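Chorismate mutase (Helicobacter pylori, PDB 6AL9) probably catalyses the rearrangement of chorismate to prephenate, a step on the route to phenylalanine and tyrosine. Local coordinates at residues 29-34 / 84-89; 36-41 / 89-94; 50-55 / 78-83. All blocks are in the same frame, centred on the assembly; numbering follows the deposited sequence.

All three contacts use helix 69-93, which packs against helix 9-41 in contacts 1 and 2 and against helix 49-61 in contact 3. Contacts 1 and 2 follow one another along the same helix pair, their centres about 8 Å apart, and their segments alternate along the chain. Contact 3 is nested between the segments of both; its centre lies about 11 Å from that of contact 1 and about 17 Å from that of contact 2. Contacts 1 and 3 both touch p-hydroxybenzoic acid, and contacts 1 and 2 both touch pyruvic acid. The three helices thus enclose one ligand pocket, completed by the second subunit.

Contact 1. Residues 29-34 / 84-89; sequences KRLEIA and RKFQEN. With PHB (p-hydroxybenzoic acid), chain E; PYR (pyruvic acid), chain D.
Leu31 and Phe86 meet through apolar packing. The CB of Leu31 sits over a face of the Phe86 ring in a CH-pi interaction, 4.2 Å from the ring centroid and 28° off its normal. Phe86 places its CG anti to the backbone N (chi1 168°), which sends the ring toward helix 9-41, and its CE2 comes to 3.0 Å from Leu31 O, a tight fit against the main chain. His66 of the second subunit meets the same aromatic ring edge-to-face.

One turn after Leu31, Ala34 is nearest to Gln87, the residue after Phe86; their CA atoms are 6.6 Å apart. The small methyl of Ala34, CB, lies 4.0 Å from Gln87 CD, and the amide chain extends past it into the ligand pocket. This is the all-helical, dimeric AroQ type of chorismate mutase, in which both subunits build each active site; accordingly, Arg13 of the second subunit joins Gln87 in binding pyruvic acid.

Polar interactions with the ligands make up the rest. Gln87 NE2 donates a nearly straight hydrogen bond to pyruvic acid O3 (3.1 Å, 166°), while Gln87 OE1 lies 3.6 Å from C2 of p-hydroxybenzoic acid. Arg30, its chain extended from CG to NE, presents a guanidinium edge to the carboxylate of that ligand: NH2 donates to O1' at 2.8 Å, and NH1 lies 2.8 Å from O2'. A salt bridge from Arg30 NE to Asp20 of the second subunit gives the group a second partner.

Contact 2. Residues 36-41 / 89-94; sequences KIALIK and NALKEL. With PYR (pyruvic acid), chain D.
Leu91 meets Ala38 and Leu39 through CG and its CD2 branch. Its CD2 rests 3.7 Å from the carbonyl oxygen Ala38 O, and its CG is 4.3 Å from the Ala38 methyl CB. The same CD2 approaches Leu39 CD2 at 4.4 Å, a looser methyl contact at the exposed margin. With CG anti to the carbonyl carbon (chi1 -74°), the isobutyl group of Leu91 reaches across to helix 9-41, whose small Ala38 lets the backbones come near: the two CA atoms are 7.2 Å apart.

The contact joins the C-terminal parts of helices 9-41 and 69-93 of the AroQ-type helical fold. Around it, Leu91 also packs on Gln42 and Ile46 in the loop that follows helix 9-41, while Ala38 touches Gln87 of the pyruvate site.

Next to Ala38 in sequence, Ile37 turns to the ligand instead. Its CD1 lies 3.4 Å from the methyl carbon CB of pyruvic acid, and its CG2 is 3.5 Å from the keto carbon CA, so that both branches bear on the small molecule. Leu12 of the second subunit packs against Ile37 in turn.

Contact 3. Residues 50-55 / 78-83; sequences KREQEI and EVFKIS. With PHB (p-hydroxybenzoic acid), chain E.
Glu52 and Phe80 stack flat on one another. The CG of Glu52 stands over the middle of the Phe80 ring, 3.7 Å from its centroid and 12° off the ring normal, a CH-pi contact; the carboxylate continues across the same face with its plane 14° from that of the ring. Extension of the Glu52 chain beyond CG produces this overlap, laying the acid along the aromatic surface toward the base of the Phe80 side chain.

Apolar contacts fill in beside the stack. Ile55, one turn after Glu52, meets the far end of the ring: its CG2 is in the ring plane at the edge, 4.0 Å from Phe80 CZ, and its CD1 approaches Phe80 CE1 obliquely at 3.9 Å. Ile55 CG1 also lies over one face of the Arg51 guanidinium; the arginine chain bends at chi2 (66°), and its NH2 forms a salt bridge with Asp17 of the second subunit.

Hydrogen bonds tie both helices to p-hydroxybenzoic acid. The phenol O4 donates to Glu52 OE2 at 3.2 Å, and Arg84 NH2 makes a salt bridge to this same carboxylate oxygen, so OE2 is shared between ligand and arginine. At the opposite end of the ligand, Ser83 OG donates to the carboxylate oxygen O2' at 3.2 Å. The aliphatic CG of Glu52 also touches ligand carbon C5 (3.4 Å), and Cys48 N supplies a further hydrogen bond. Helices 49-61 and 69-93 thus pack through an aromatic and an acid beside the bound ring, an arrangement consistent with the active-site pocket of an AroQ-type chorismate mutase.

Contact 1. Residues 29-34 / 84-89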
loop_
_atom_site.group_PDB
_atom_site.type_symbol
_atom_site.label_atom_id
_atom_site.label_comp_id
_atom_site.label_asym_id
_atom_site.label_seq_id
_atom_site.Cartn_x
_atom_site.Cartn_y
_atom_site.Cartn_z
ATOM N N LYS B 29 2.172 10.605 3.072
ATOM C CA LYS B 29 1.157 11.606 3.459
ATOM C C LYS B 29 0.216 11.033 4.490
ATOM O O LYS B 29 -0.277 11.754 5.353
ATOM C CB LYS B 29 0.324 12.048 2.248
ATOM C CG LYS B 29 0.950 13.129 1.378
ATOM C CD LYS B 29 0.916 12.789 -0.120
ATOM C CE LYS B 29 0.906 14.029 -1.009
ATOM N NZ LYS B 29 -0.443 14.674 -1.019
ATOM N N ARG B 30 -0.040 9.728 4.396
ATOM C CA ARG B 30 -0.964 9.070 5.323
ATOM C C ARG B 30 -0.359 8.949 6.703
ATOM O O ARG B 30 -1.063 8.984 7.716
ATOM C CB ARG B 30 -1.416 7.700 4.799
ATOM C CG ARG B 30 -2.618 7.123 5.525
ATOM C CD ARG B 30 -2.773 5.641 5.186
ATOM N NE ARG B 30 -4.122 5.132 5.394
ATOM C CZ ARG B 30 -4.639 4.849 6.586
ATOM N NH1 ARG B 30 -3.906 4.978 7.693
ATOM N NH2 ARG B 30 -5.882 4.395 6.685
ATOM N N LEU B 31 0.955 8.842 6.756
ATOM C CA LEU B 31 1.636 8.911 8.036
ATOM C C LEU B 31 1.671 10.326 8.619
ATOM O O LEU B 31 1.649 10.497 9.823
ATOM C CB LEU B 31 3.058 8.369 7.879
ATOM C CG LEU B 31 3.125 6.902 7.512
ATOM C CD1 LEU B 31 4.562 6.433 7.695
ATOM C CD2 LEU B 31 2.129 6.115 8.381
ATOM N N GLU B 32 1.744 11.348 7.775
ATOM C CA GLU B 32 1.722 12.726 8.280
ATOM C C GLU B 32 0.366 13.043 8.922
ATOM O O GLU B 32 0.295 13.659 9.992
ATOM C CB GLU B 32 2.074 13.716 7.166
ATOM C CG GLU B 32 1.642 15.159 7.419
ATOM C CD GLU B 32 2.498 15.928 8.426
ATOM O OE1 GLU B 32 3.566 15.406 8.863
ATOM O OE2 GLU B 32 2.081 17.077 8.773
ATOM N N ILE B 33 -0.706 12.588 8.278
ATOM C CA ILE B 33 -2.044 12.711 8.852
ATOM C C ILE B 33 -2.188 11.920 10.131
ATOM O O ILE B 33 -2.780 12.389 11.082
ATOM C CB ILE B 33 -3.160 12.297 7.871
ATOM C CG1 ILE B 33 -3.188 13.244 6.687
ATOM C CG2 ILE B 33 -4.527 12.383 8.550
ATOM C CD1 ILE B 33 -4.035 12.742 5.558
ATOM N N ALA B 34 -1.647 10.713 10.153
ATOM C CA ALA B 34 -1.694 9.885 11.350
ATOM C C ALA B 34 -0.883 10.512 12.484
ATOM O O ALA B 34 -1.185 10.305 13.653
ATOM C CB ALA B 34 -1.180 8.475 11.037
ATOM N N ARG B 84 0.025 2.368 13.006
ATOM C CA ARG B 84 -0.060 2.199 14.464
ATOM C C ARG B 84 1.302 2.315 15.136
ATOM O O ARG B 84 1.469 3.081 16.086
ATOM C CB ARG B 84 -0.632 0.820 14.818
ATOM C CG ARG B 84 -1.919 0.837 15.603
ATOM C CD ARG B 84 -2.341 -0.572 16.001
ATOM N NE ARG B 84 -3.208 -1.129 14.978
ATOM C CZ ARG B 84 -3.004 -2.286 14.343
ATOM N NH1 ARG B 84 -1.956 -3.055 14.647
ATOM N NH2 ARG B 84 -3.857 -2.687 13.401
ATOM N N LYS B 85 2.259 1.515 14.672
ATOM C CA LYS B 85 3.631 1.572 15.183
ATOM C C LYS B 85 4.227 2.987 15.052
ATOM O O LYS B 85 4.895 3.482 15.962
ATOM C CB LYS B 85 4.519 0.559 14.452
ATOM C CG LYS B 85 4.533 -0.838 15.090
ATOM C CD LYS B 85 4.647 -1.990 14.089
ATOM C CE LYS B 85 5.737 -1.731 13.040
ATOM N NZ LYS B 85 6.412 -2.947 12.489
ATOM N N PHE B 86 3.985 3.628 13.914
ATOM C CA PHE B 86 4.525 4.951 13.668
ATOM C C PHE B 86 4.004 5.959 14.709
ATOM O O PHE B 86 4.789 6.721 15.298
ATOM C CB PHE B 86 4.190 5.394 12.245
ATOM C CG PHE B 86 4.445 6.847 11.991
ATOM C CD1 PHE B 86 5.735 7.335 11.963
ATOM C CD2 PHE B 86 3.391 7.721 11.781
ATOM C CE1 PHE B 86 5.967 8.675 11.735
ATOM C CE2 PHE B 86 3.621 9.060 11.545
ATOM C CZ PHE B 86 4.903 9.536 11.519
ATOM N N GLN B 87 2.684 5.933 14.937
ATOM C CA GLN B 87 2.016 6.810 15.902
ATOM C C GLN B 87 2.536 6.589 17.330
ATOM O O GLN B 87 2.805 7.553 18.066
ATOM C CB GLN B 87 0.503 6.582 15.876
ATOM C CG GLN B 87 -0.222 7.246 14.723
ATOM C CD GLN B 87 -1.698 6.857 14.652
ATOM O OE1 GLN B 87 -2.038 5.770 14.211
ATOM N NE2 GLN B 87 -2.565 7.751 15.064
ATOM N N GLU B 88 2.667 5.317 17.701
ATOM C CA GLU B 88 3.247 4.925 18.991
ATOM C C GLU B 88 4.623 5.514 19.171
ATOM O O GLU B 88 4.903 6.118 20.199
ATOM C CB GLU B 88 3.358 3.397 19.113
ATOM C CG GLU B 88 2.034 2.649 19.010
ATOM C CD GLU B 88 1.121 2.827 20.219
ATOM O OE1 GLU B 88 1.485 3.534 21.185
ATOM O OE2 GLU B 88 0.008 2.267 20.193
ATOM N N ASN B 89 5.490 5.316 18.184
ATOM C CA ASN B 89 6.852 5.790 18.276
ATOM C C ASN B 89 6.888 7.281 18.325
ATOM O O ASN B 89 7.578 7.825 19.141
ATOM C CB ASN B 89 7.687 5.291 17.122
ATOM C CG ASN B 89 7.917 3.802 17.192
ATOM O OD1 ASN B 89 8.269 3.252 18.246
ATOM N ND2 ASN B 89 7.714 3.133 16.072
HETATM C "C1'" PHB E . -5.440 5.105 10.314
HETATM O "O1'" PHB E . -6.248 4.941 9.376
HETATM O "O2'" PHB E . -4.519 5.953 10.246
HETATM C C1 PHB E . -5.593 4.258 11.545
HETATM C C2 PHB E . -4.502 3.980 12.378
HETATM C C3 PHB E . -4.667 3.191 13.518
HETATM C C4 PHB E . -5.927 2.681 13.824
HETATM C C5 PHB E . -7.015 2.962 12.996
HETATM C C6 PHB E . -6.849 3.747 11.859
HETATM O O4 PHB E . -6.109 1.903 14.924
HETATM C C PYR D . -7.576 7.016 14.023
HETATM O O PYR D . -8.182 6.445 14.961
HETATM O OXT PYR D . -8.224 7.623 13.137
HETATM C CA PYR D . -6.101 6.960 13.993
HETATM O O3 PYR D . -5.480 6.644 15.002
HETATM C CB PYR D . -5.358 7.295 12.732
#

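Contact 2. Residues 36-41 / 89-94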
loop_
_atom_site.group_PDB
_atom_site.type_symbol
_atom_site.label_atom_id
_atom_site.label_comp_id
_atom_site.label_asym_id
_atom_site.label_seq_id
_atom_site.Cartn_x
_atom_site.Cartn_y
_atom_site.Cartn_z
ATOM N N LYS B 36 -0.662 13.791 12.966
ATOM C CA LYS B 36 -1.572 14.798 13.490
ATOM C C LYS B 36 -2.634 14.178 14.395
ATOM O O LYS B 36 -2.916 14.722 15.467
ATOM C CB LYS B 36 -2.228 15.569 12.364
ATOM C CG LYS B 36 -1.269 16.498 11.646
ATOM C CD LYS B 36 -1.662 16.679 10.184
ATOM C CE LYS B 36 -1.728 18.136 9.782
ATOM N NZ LYS B 36 -1.237 18.302 8.388
ATOM N N ILE B 37 -3.198 13.032 13.992
ATOM C CA ILE B 37 -4.209 12.370 14.804
ATOM C C ILE B 37 -3.631 11.924 16.133
ATOM O O ILE B 37 -4.258 12.098 17.169
ATOM C CB ILE B 37 -4.838 11.161 14.086
ATOM C CG1 ILE B 37 -5.789 11.616 12.974
ATOM C CG2 ILE B 37 -5.629 10.291 15.062
ATOM C CD1 ILE B 37 -6.023 10.542 11.938
ATOM N N ALA B 38 -2.442 11.340 16.113
ATOM C CA ALA B 38 -1.830 10.856 17.348
ATOM C C ALA B 38 -1.713 11.947 18.362
ATOM O O ALA B 38 -1.969 11.722 19.543
ATOM C CB ALA B 38 -0.446 10.308 17.070
ATOM N N LEU B 39 -1.307 13.124 17.888
ATOM C CA LEU B 39 -1.014 14.273 18.740
ATOM C C LEU B 39 -2.259 14.888 19.341
ATOM O O LEU B 39 -2.223 15.283 20.490
ATOM C CB LEU B 39 -0.258 15.352 17.950
ATOM C CG LEU B 39 1.154 14.970 17.498
ATOM C CD1 LEU B 39 1.787 16.077 16.663
ATOM C CD2 LEU B 39 2.031 14.625 18.689
ATOM N N ILE B 40 -3.352 14.965 18.586
ATOM C CA ILE B 40 -4.618 15.429 19.146
ATOM C C ILE B 40 -5.300 14.401 20.049
ATOM O O ILE B 40 -6.298 14.717 20.675
ATOM C CB ILE B 40 -5.622 15.909 18.061
ATOM C CG1 ILE B 40 -6.067 14.761 17.170
ATOM C CG2 ILE B 40 -5.019 17.018 17.204
ATOM C CD1 ILE B 40 -7.310 15.058 16.354
ATOM N N LYS B 41 -4.793 13.179 20.141
ATOM C CA LYS B 41 -5.457 12.213 21.012
ATOM C C LYS B 41 -4.589 11.752 22.161
ATOM O O LYS B 41 -4.984 11.843 23.318
ATOM C CB LYS B 41 -5.957 11.019 20.216
ATOM C CG LYS B 41 -7.132 11.347 19.316
ATOM C CD LYS B 41 -8.333 10.454 19.590
ATOM C CE LYS B 41 -9.632 11.257 19.609
ATOM N NZ LYS B 41 -10.577 10.892 20.702
ATOM N N ASN B 89 5.490 5.316 18.184
ATOM C CA ASN B 89 6.852 5.790 18.276
ATOM C C ASN B 89 6.888 7.281 18.325
ATOM O O ASN B 89 7.578 7.825 19.141
ATOM C CB ASN B 89 7.687 5.291 17.122
ATOM C CG ASN B 89 7.917 3.802 17.192
ATOM O OD1 ASN B 89 8.269 3.252 18.246
ATOM N ND2 ASN B 89 7.714 3.133 16.072
ATOM N N ALA B 90 6.106 7.947 17.494
ATOM C CA ALA B 90 5.991 9.399 17.578
ATOM C C ALA B 90 5.642 9.873 18.994
ATOM O O ALA B 90 6.290 10.787 19.516
ATOM C CB ALA B 90 4.964 9.911 16.580
ATOM N N LEU B 91 4.641 9.246 19.617
ATOM C CA LEU B 91 4.221 9.606 20.980
ATOM C C LEU B 91 5.262 9.295 22.065
ATOM O O LEU B 91 5.318 9.982 23.098
ATOM C CB LEU B 91 2.903 8.917 21.353
ATOM C CG LEU B 91 1.602 9.419 20.736
ATOM C CD1 LEU B 91 0.429 8.671 21.334
ATOM C CD2 LEU B 91 1.429 10.921 20.908
ATOM N N LYS B 92 6.060 8.251 21.855
ATOM C CA LYS B 92 7.120 7.904 22.804
ATOM C C LYS B 92 8.191 8.969 22.865
ATOM O O LYS B 92 8.660 9.285 23.954
ATOM C CB LYS B 92 7.785 6.585 22.419
ATOM C CG LYS B 92 7.000 5.363 22.859
ATOM C CD LYS B 92 7.728 4.062 22.532
ATOM C CE LYS B 92 7.147 2.892 23.321
ATOM N NZ LYS B 92 7.524 1.569 22.747
ATOM N N GLU B 93 8.599 9.466 21.692
ATOM C CA GLU B 93 9.710 10.404 21.570
ATOM C C GLU B 93 9.296 11.839 21.860
ATOM O O GLU B 93 10.095 12.627 22.396
ATOM C CB GLU B 93 10.325 10.359 20.181
ATOM C CG GLU B 93 11.605 11.166 20.098
ATOM C CD GLU B 93 12.119 11.308 18.690
ATOM O OE1 GLU B 93 11.583 10.614 17.802
ATOM O OE2 GLU B 93 13.052 12.121 18.473
ATOM N N LEU B 94 8.063 12.180 21.492
ATOM C CA LEU B 94 7.507 13.511 21.772
ATOM C C LEU B 94 6.607 13.448 23.040
ATOM O O LEU B 94 5.385 13.284 22.965
ATOM C CB LEU B 94 6.767 14.077 20.527
ATOM C CG LEU B 94 7.506 14.121 19.160
ATOM C CD1 LEU B 94 6.545 13.900 17.996
ATOM C CD2 LEU B 94 8.300 15.407 18.933
HETATM C C PYR D . -7.576 7.016 14.023
HETATM O O PYR D . -8.182 6.445 14.961
HETATM O OXT PYR D . -8.224 7.623 13.137
HETATM C CA PYR D . -6.101 6.960 13.993
HETATM O O3 PYR D . -5.480 6.644 15.002
HETATM C CB PYR D . -5.358 7.295 12.732
#

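Contact 3. Residues 50-55 / 78-83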
loop_
_atom_site.group_PDB
_atom_site.type_symbol
_atom_site.label_atom_id
_atom_site.label_comp_id
_atom_site.label_asym_id
_atom_site.label_seq_id
_atom_site.Cartn_x
_atom_site.Cartn_y
_atom_site.Cartn_z
ATOM N N LYS B 50 -12.744 -0.401 15.678
ATOM C CA LYS B 50 -13.988 0.044 15.003
ATOM C C LYS B 50 -13.686 0.855 13.725
ATOM O O LYS B 50 -14.251 0.596 12.647
ATOM C CB LYS B 50 -14.859 0.867 15.959
ATOM C CG LYS B 50 -16.202 1.273 15.385
ATOM C CD LYS B 50 -17.179 1.742 16.459
ATOM C CE LYS B 50 -17.539 0.602 17.410
ATOM N NZ LYS B 50 -18.598 0.948 18.406
ATOM N N ARG B 51 -12.784 1.820 13.856
ATOM C CA ARG B 51 -12.391 2.661 12.749
ATOM C C ARG B 51 -11.738 1.860 11.598
ATOM O O ARG B 51 -12.108 2.048 10.428
ATOM C CB ARG B 51 -11.452 3.759 13.251
ATOM C CG ARG B 51 -10.741 4.590 12.179
ATOM C CD ARG B 51 -11.690 5.445 11.364
ATOM N NE ARG B 51 -10.948 6.227 10.394
ATOM C CZ ARG B 51 -11.447 6.688 9.253
ATOM N NH1 ARG B 51 -12.706 6.451 8.909
ATOM N NH2 ARG B 51 -10.669 7.375 8.434
ATOM N N GLU B 52 -10.787 0.973 11.930
ATOM C CA GLU B 52 -10.137 0.118 10.942
ATOM C C GLU B 52 -11.170 -0.664 10.155
ATOM O O GLU B 52 -11.067 -0.774 8.936
ATOM C CB GLU B 52 -9.159 -0.859 11.606
ATOM C CG GLU B 52 -7.913 -0.212 12.206
ATOM C CD GLU B 52 -6.888 -1.228 12.698
ATOM O OE1 GLU B 52 -7.123 -2.454 12.519
ATOM O OE2 GLU B 52 -5.840 -0.798 13.281
ATOM N N GLN B 53 -12.160 -1.216 10.846
ATOM C CA GLN B 53 -13.161 -2.051 10.198
ATOM C C GLN B 53 -14.126 -1.223 9.352
ATOM O O GLN B 53 -14.533 -1.664 8.288
ATOM C CB GLN B 53 -13.935 -2.872 11.219
ATOM C CG GLN B 53 -13.286 -4.194 11.564
ATOM C CD GLN B 53 -13.113 -5.130 10.366
ATOM O OE1 GLN B 53 -14.077 -5.542 9.696
ATOM N NE2 GLN B 53 -11.883 -5.489 10.113
ATOM N N GLU B 54 -14.482 -0.032 9.819
ATOM C CA GLU B 54 -15.190 0.929 8.995
ATOM C C GLU B 54 -14.447 1.301 7.696
ATOM O O GLU B 54 -15.057 1.357 6.629
ATOM C CB GLU B 54 -15.515 2.187 9.813
ATOM C CG GLU B 54 -16.642 1.969 10.815
ATOM C CD GLU B 54 -16.774 3.096 11.838
ATOM O OE1 GLU B 54 -15.814 3.886 11.999
ATOM O OE2 GLU B 54 -17.849 3.198 12.488
ATOM N N ILE B 55 -13.134 1.531 7.774
ATOM C CA ILE B 55 -12.328 1.801 6.581
ATOM C C ILE B 55 -12.445 0.646 5.575
ATOM O O ILE B 55 -12.832 0.852 4.411
ATOM C CB ILE B 55 -10.832 2.069 6.941
ATOM C CG1 ILE B 55 -10.717 3.417 7.646
ATOM C CG2 ILE B 55 -9.971 2.086 5.694
ATOM C CD1 ILE B 55 -9.340 3.806 8.149
ATOM N N GLU B 78 -1.341 -4.485 6.964
ATOM C CA GLU B 78 0.017 -3.978 6.989
ATOM C C GLU B 78 0.040 -2.458 7.132
ATOM O O GLU B 78 0.787 -1.912 7.977
ATOM C CB GLU B 78 0.735 -4.404 5.720
ATOM C CG GLU B 78 2.177 -3.960 5.624
ATOM C CD GLU B 78 3.054 -4.498 6.744
ATOM O OE1 GLU B 78 4.132 -3.908 6.969
ATOM O OE2 GLU B 78 2.689 -5.509 7.387
ATOM N N VAL B 79 -0.771 -1.789 6.320
ATOM C CA VAL B 79 -0.947 -0.350 6.439
ATOM C C VAL B 79 -1.320 0.127 7.848
ATOM O O VAL B 79 -0.759 1.117 8.346
ATOM C CB VAL B 79 -1.988 0.174 5.430
ATOM C CG1 VAL B 79 -2.274 1.650 5.666
ATOM C CG2 VAL B 79 -1.462 -0.005 4.021
ATOM N N PHE B 80 -2.268 -0.553 8.489
ATOM C CA PHE B 80 -2.682 -0.203 9.847
ATOM C C PHE B 80 -1.566 -0.516 10.850
ATOM O O PHE B 80 -1.350 0.280 11.764
ATOM C CB PHE B 80 -3.960 -0.943 10.289
ATOM C CG PHE B 80 -5.221 -0.573 9.518
ATOM C CD1 PHE B 80 -5.457 0.704 9.083
ATOM C CD2 PHE B 80 -6.155 -1.534 9.232
ATOM C CE1 PHE B 80 -6.596 1.020 8.385
ATOM C CE2 PHE B 80 -7.301 -1.231 8.538
ATOM C CZ PHE B 80 -7.517 0.047 8.105
ATOM N N LYS B 81 -0.873 -1.651 10.690
ATOM C CA LYS B 81 0.357 -1.919 11.472
ATOM C C LYS B 81 1.404 -0.831 11.317
ATOM O O LYS B 81 1.927 -0.347 12.305
ATOM C CB LYS B 81 0.994 -3.272 11.129
ATOM C CG LYS B 81 0.253 -4.421 11.785
ATOM C CD LYS B 81 0.982 -5.749 11.672
ATOM C CE LYS B 81 0.070 -6.907 12.089
ATOM N NZ LYS B 81 0.297 -8.114 11.232
ATOM N N ILE B 82 1.721 -0.472 10.080
ATOM C CA ILE B 82 2.684 0.575 9.859
ATOM C C ILE B 82 2.255 1.889 10.528
ATOM O O ILE B 82 3.026 2.518 11.233
ATOM C CB ILE B 82 2.870 0.849 8.376
ATOM C CG1 ILE B 82 3.711 -0.251 7.730
ATOM C CG2 ILE B 82 3.553 2.201 8.182
ATOM C CD1 ILE B 82 3.642 -0.188 6.220
ATOM N N SER B 83 1.018 2.285 10.291
ATOM C CA SER B 83 0.450 3.500 10.887
ATOM C C SER B 83 0.415 3.500 12.422
ATOM O O SER B 83 0.738 4.514 13.050
ATOM C CB SER B 83 -0.951 3.734 10.317
ATOM O OG SER B 83 -1.521 4.928 10.821
HETATM C "C1'" PHB E . -5.440 5.105 10.314
HETATM O "O1'" PHB E . -6.248 4.941 9.376
HETATM O "O2'" PHB E . -4.519 5.953 10.246
HETATM C C1 PHB E . -5.593 4.258 11.545
HETATM C C2 PHB E . -4.502 3.980 12.378
HETATM C C3 PHB E . -4.667 3.191 13.518
HETATM C C4 PHB E . -5.927 2.681 13.824
HETATM C C5 PHB E . -7.015 2.962 12.996
HETATM C C6 PHB E . -6.849 3.747 11.859
HETATM O O4 PHB E . -6.109 1.903 14.924
#